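Local coordinates for glycosyl hydrolases family 31 family protein (PDB 6DRU) that releases alpha-xylose by hydrolysis from the non-reducing terminal glucose of xyloglucan oligosaccharides, at residues A[88-98]-A[113-124]. Residues are numbered along the deposited sequence; the frame is centred on the assembly and turned at random.
Sequences WGGTTAGYRLS and NEYAPLKSLNPR. With MAN (alpha-D-mannopyranose), chain I; MAN (alpha-D-mannopyranose), chain B.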
# COMPACT_ATOMS: atom_id res chain seq x y z
N TRP A 88 32.25 0.45 8.18
CA TRP A 88 31.92 1.13 6.93
C TRP A 88 32.67 2.45 6.87
O TRP A 88 32.64 3.23 7.83
CB TRP A 88 30.41 1.35 6.80
CG TRP A 88 30.06 2.61 6.06
CD1 TRP A 88 30.22 2.85 4.73
CD2 TRP A 88 29.46 3.78 6.62
NE1 TRP A 88 29.78 4.12 4.42
CE2 TRP A 88 29.30 4.71 5.57
CE3 TRP A 88 29.05 4.15 7.90
CZ2 TRP A 88 28.75 5.97 5.76
CZ3 TRP A 88 28.51 5.40 8.10
CH2 TRP A 88 28.36 6.29 7.03
N GLY A 89 33.33 2.70 5.74
CA GLY A 89 34.25 3.82 5.67
C GLY A 89 35.56 3.49 6.37
O GLY A 89 36.00 2.33 6.41
N GLY A 90 36.19 4.51 6.93
CA GLY A 90 37.39 4.29 7.69
C GLY A 90 37.19 3.75 9.09
O GLY A 90 38.15 3.63 9.84
N THR A 91 35.95 3.43 9.45
CA THR A 91 35.65 3.00 10.81
C THR A 91 36.12 1.57 11.05
O THR A 91 36.24 0.76 10.12
CB THR A 91 34.15 3.11 11.08
OG1 THR A 91 33.42 2.54 9.98
CG2 THR A 91 33.75 4.56 11.24
N THR A 92 36.37 1.26 12.31
CA THR A 92 36.72 -0.09 12.76
C THR A 92 35.54 -0.64 13.57
O THR A 92 35.36 -0.28 14.73
CB THR A 92 38.00 -0.08 13.58
OG1 THR A 92 39.06 0.49 12.81
CG2 THR A 92 38.38 -1.49 13.99
N ALA A 93 34.75 -1.50 12.94
CA ALA A 93 33.57 -2.06 13.59
C ALA A 93 33.35 -3.47 13.05
O ALA A 93 34.24 -4.07 12.45
CB ALA A 93 32.36 -1.15 13.37
N GLY A 94 32.16 -4.01 13.29
CA GLY A 94 31.85 -5.36 12.86
C GLY A 94 30.40 -5.60 12.48
O GLY A 94 29.81 -6.60 12.90
N TYR A 95 29.82 -4.70 11.70
CA TYR A 95 28.45 -4.85 11.22
C TYR A 95 28.37 -5.01 9.70
O TYR A 95 27.26 -5.09 9.16
CB TYR A 95 27.59 -3.66 11.66
CG TYR A 95 28.19 -2.31 11.34
CD1 TYR A 95 28.14 -1.80 10.05
CD2 TYR A 95 28.81 -1.55 12.32
CE1 TYR A 95 28.69 -0.57 9.74
CE2 TYR A 95 29.36 -0.31 12.03
CZ TYR A 95 29.30 0.17 10.74
OH TYR A 95 29.85 1.40 10.44
N ARG A 96 29.50 -5.04 9.01
CA ARG A 96 29.55 -5.28 7.57
C ARG A 96 30.24 -6.61 7.31
O ARG A 96 31.20 -6.97 8.00
CB ARG A 96 30.29 -4.15 6.85
CG ARG A 96 29.53 -2.84 6.85
CD ARG A 96 28.48 -2.80 5.75
NE ARG A 96 27.53 -1.71 5.93
CZ ARG A 96 26.34 -1.84 6.51
NH1 ARG A 96 25.94 -3.02 6.95
NH2 ARG A 96 25.55 -0.79 6.64
N LEU A 97 29.75 -7.34 6.31
CA LEU A 97 30.23 -8.69 6.02
C LEU A 97 31.17 -8.68 4.82
O LEU A 97 30.97 -7.94 3.86
CB LEU A 97 29.06 -9.64 5.77
CG LEU A 97 27.95 -9.67 6.82
CD1 LEU A 97 26.95 -10.77 6.50
CD2 LEU A 97 28.53 -9.85 8.21
N SER A 98 32.20 -9.53 4.89
CA SER A 98 33.13 -9.74 3.79
C SER A 98 33.58 -11.19 3.81
O SER A 98 33.77 -11.77 4.88
CB SER A 98 34.34 -8.80 3.88
OG SER A 98 35.07 -9.03 5.07
N ASN A 113 32.10 -8.79 -0.76
CA ASN A 113 31.68 -8.18 0.49
C ASN A 113 30.41 -7.38 0.24
O ASN A 113 29.95 -7.25 -0.90
CB ASN A 113 32.78 -7.30 1.10
CG ASN A 113 33.34 -6.28 0.12
OD1 ASN A 113 32.71 -5.93 -0.87
ND2 ASN A 113 34.55 -5.80 0.40
N GLU A 114 29.83 -6.86 1.32
CA GLU A 114 28.64 -6.03 1.19
C GLU A 114 29.01 -4.71 0.54
O GLU A 114 29.93 -4.02 0.99
CB GLU A 114 27.99 -5.80 2.55
CG GLU A 114 27.69 -7.08 3.31
CD GLU A 114 26.83 -6.85 4.55
OE1 GLU A 114 27.16 -5.94 5.34
OE2 GLU A 114 25.84 -7.59 4.73
N TYR A 115 28.30 -4.36 -0.53
CA TYR A 115 28.59 -3.15 -1.29
C TYR A 115 28.35 -1.91 -0.44
O TYR A 115 27.22 -1.41 -0.37
CB TYR A 115 27.75 -3.09 -2.57
CG TYR A 115 28.06 -1.92 -3.46
CD1 TYR A 115 29.19 -1.91 -4.27
CD2 TYR A 115 27.23 -0.81 -3.49
CE1 TYR A 115 29.48 -0.84 -5.09
CE2 TYR A 115 27.51 0.28 -4.30
CZ TYR A 115 28.64 0.26 -5.10
OH TYR A 115 28.92 1.33 -5.91
N ALA A 116 29.39 -1.41 0.22
CA ALA A 116 29.28 -0.23 1.08
C ALA A 116 30.52 0.64 0.93
O ALA A 116 31.35 0.73 1.85
CB ALA A 116 29.07 -0.65 2.54
N PRO A 117 30.68 1.30 -0.22
CA PRO A 117 31.66 2.40 -0.30
C PRO A 117 31.21 3.58 0.54
O PRO A 117 30.12 3.54 1.13
CB PRO A 117 31.71 2.73 -1.79
CG PRO A 117 30.43 2.24 -2.34
CD PRO A 117 30.06 1.04 -1.53
N LEU A 118 32.03 4.63 0.60
CA LEU A 118 31.74 5.75 1.49
C LEU A 118 30.36 6.34 1.22
O LEU A 118 29.55 6.51 2.13
CB LEU A 118 32.81 6.83 1.35
CG LEU A 118 32.76 7.93 2.41
CD1 LEU A 118 33.03 7.34 3.78
CD2 LEU A 118 33.76 9.04 2.09
N LYS A 119 30.07 6.64 -0.05
CA LYS A 119 28.78 7.19 -0.45
C LYS A 119 28.03 6.11 -1.22
O LYS A 119 28.32 5.85 -2.39
CB LYS A 119 28.97 8.45 -1.29
CG LYS A 119 29.93 9.46 -0.68
CD LYS A 119 29.29 10.18 0.48
CE LYS A 119 30.33 10.69 1.46
NZ LYS A 119 29.71 11.50 2.54
N SER A 120 27.05 5.50 -0.55
CA SER A 120 26.24 4.45 -1.15
C SER A 120 25.09 4.14 -0.21
O SER A 120 25.14 4.44 0.99
CB SER A 120 27.06 3.18 -1.40
OG SER A 120 27.45 2.57 -0.19
N LEU A 121 24.05 3.53 -0.76
CA LEU A 121 22.92 3.12 0.05
C LEU A 121 23.31 1.93 0.93
O LEU A 121 24.32 1.26 0.70
CB LEU A 121 21.72 2.76 -0.83
CG LEU A 121 21.32 3.81 -1.86
CD1 LEU A 121 20.51 3.18 -3.00
CD2 LEU A 121 20.54 4.94 -1.21
N ASN A 122 22.49 1.69 1.95
CA ASN A 122 22.80 0.64 2.90
C ASN A 122 22.76 -0.71 2.20
O ASN A 122 21.78 -1.02 1.51
CB ASN A 122 21.81 0.66 4.06
CG ASN A 122 22.32 -0.10 5.27
OD1 ASN A 122 22.33 -1.33 5.28
ND2 ASN A 122 22.75 0.63 6.29
N PRO A 123 23.81 -1.54 2.33
CA PRO A 123 23.82 -2.84 1.64
C PRO A 123 22.74 -3.80 2.11
O PRO A 123 22.52 -4.83 1.46
CB PRO A 123 25.22 -3.38 1.93
CG PRO A 123 25.65 -2.69 3.18
CD PRO A 123 25.03 -1.32 3.11
N ARG A 124 22.07 -3.52 3.23
CA ARG A 124 20.91 -4.28 3.69
C ARG A 124 19.77 -3.29 3.87
O ARG A 124 19.55 -2.77 4.96
CB ARG A 124 21.23 -5.03 5.00
CG ARG A 124 22.41 -5.98 4.89
CD ARG A 124 22.53 -6.86 6.13
NE ARG A 124 22.86 -6.10 7.33
CZ ARG A 124 24.09 -5.89 7.77
NH1 ARG A 124 25.13 -6.38 7.11
NH2 ARG A 124 24.29 -5.18 8.88
C1 MAN I . 35.84 -1.80 -0.42
C2 MAN I . 34.91 -1.48 0.73
C3 MAN I . 33.59 -2.19 0.52
C4 MAN I . 33.06 -1.92 -0.87
C5 MAN I . 34.14 -2.17 -1.90
C6 MAN I . 33.60 -1.82 -3.27
O2 MAN I . 34.69 -0.09 0.79
O3 MAN I . 32.65 -1.74 1.47
O4 MAN I . 31.97 -2.77 -1.13
O5 MAN I . 35.26 -1.36 -1.62
O6 MAN I . 33.73 -0.43 -3.48
C1 MAN B . 38.69 -4.65 -2.57
C2 MAN B . 37.36 -4.03 -2.20
C3 MAN B . 37.38 -3.55 -0.77
C4 MAN B . 37.92 -4.62 0.14
C5 MAN B . 39.25 -5.10 -0.40
C6 MAN B . 39.86 -6.12 0.52
O2 MAN B . 36.31 -4.96 -2.37
O3 MAN B . 36.07 -3.21 -0.38
O4 MAN B . 38.09 -4.10 1.43
O5 MAN B . 39.04 -5.67 -1.67
O6 MAN B . 41.20 -6.34 0.16
O HOH W 1 22.97 -2.23 7.71
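Arg96, in a classic beta bulge with Tyr95 opposite Thr86, joins a Glu114–Arg124 salt bridge internal to 113-124, beside the non-hydrogen-bonded antiparallel pair Ser98–Asn113 that links strands 98-102 and 108-113. In the tight part Glu114 is held at backbone and side chain: Glu114 N donates to Leu97 O at 3.0 Å, and Leu97 N to Glu114 OE1 at 3.1 Å, the donor sitting over the flat of the carboxylate. Arg124 NH1 lies 2.7 Å from Glu114 OE1; the crossing bridge from Arg96 NH1 to that oxygen is longer, 3.6 Å. The Arg96 guanidinium is sandwiched, with Tyr95 CD1 over one face and Pro123 CG 3.4 Å above the other; a bend at chi2 (-82°) turns the chain into this slot. The two guanidinium planes stand 73° apart, and Glu114, with Glu17 on Arg124 NH2, probably offsets their repulsion.

Packing is looser where Trp88 and exposed Gly89 meet residues 116–118. There the indole NE1 makes two weak in-plane bonds, to Pro117 O and Leu118 O, and Leu118 CD1 lies 4.2 Å from Gly89 CA. Tyr406 of the second subunit meets the indole edge-to-face, and Ala116 N donates to O4 of a mannose of a protein-linked glycan (3.2 Å). Back in the buried part, Tyr95 O accepts from both Arg124 NH1 and NH2, 1° out of the guanidinium plane.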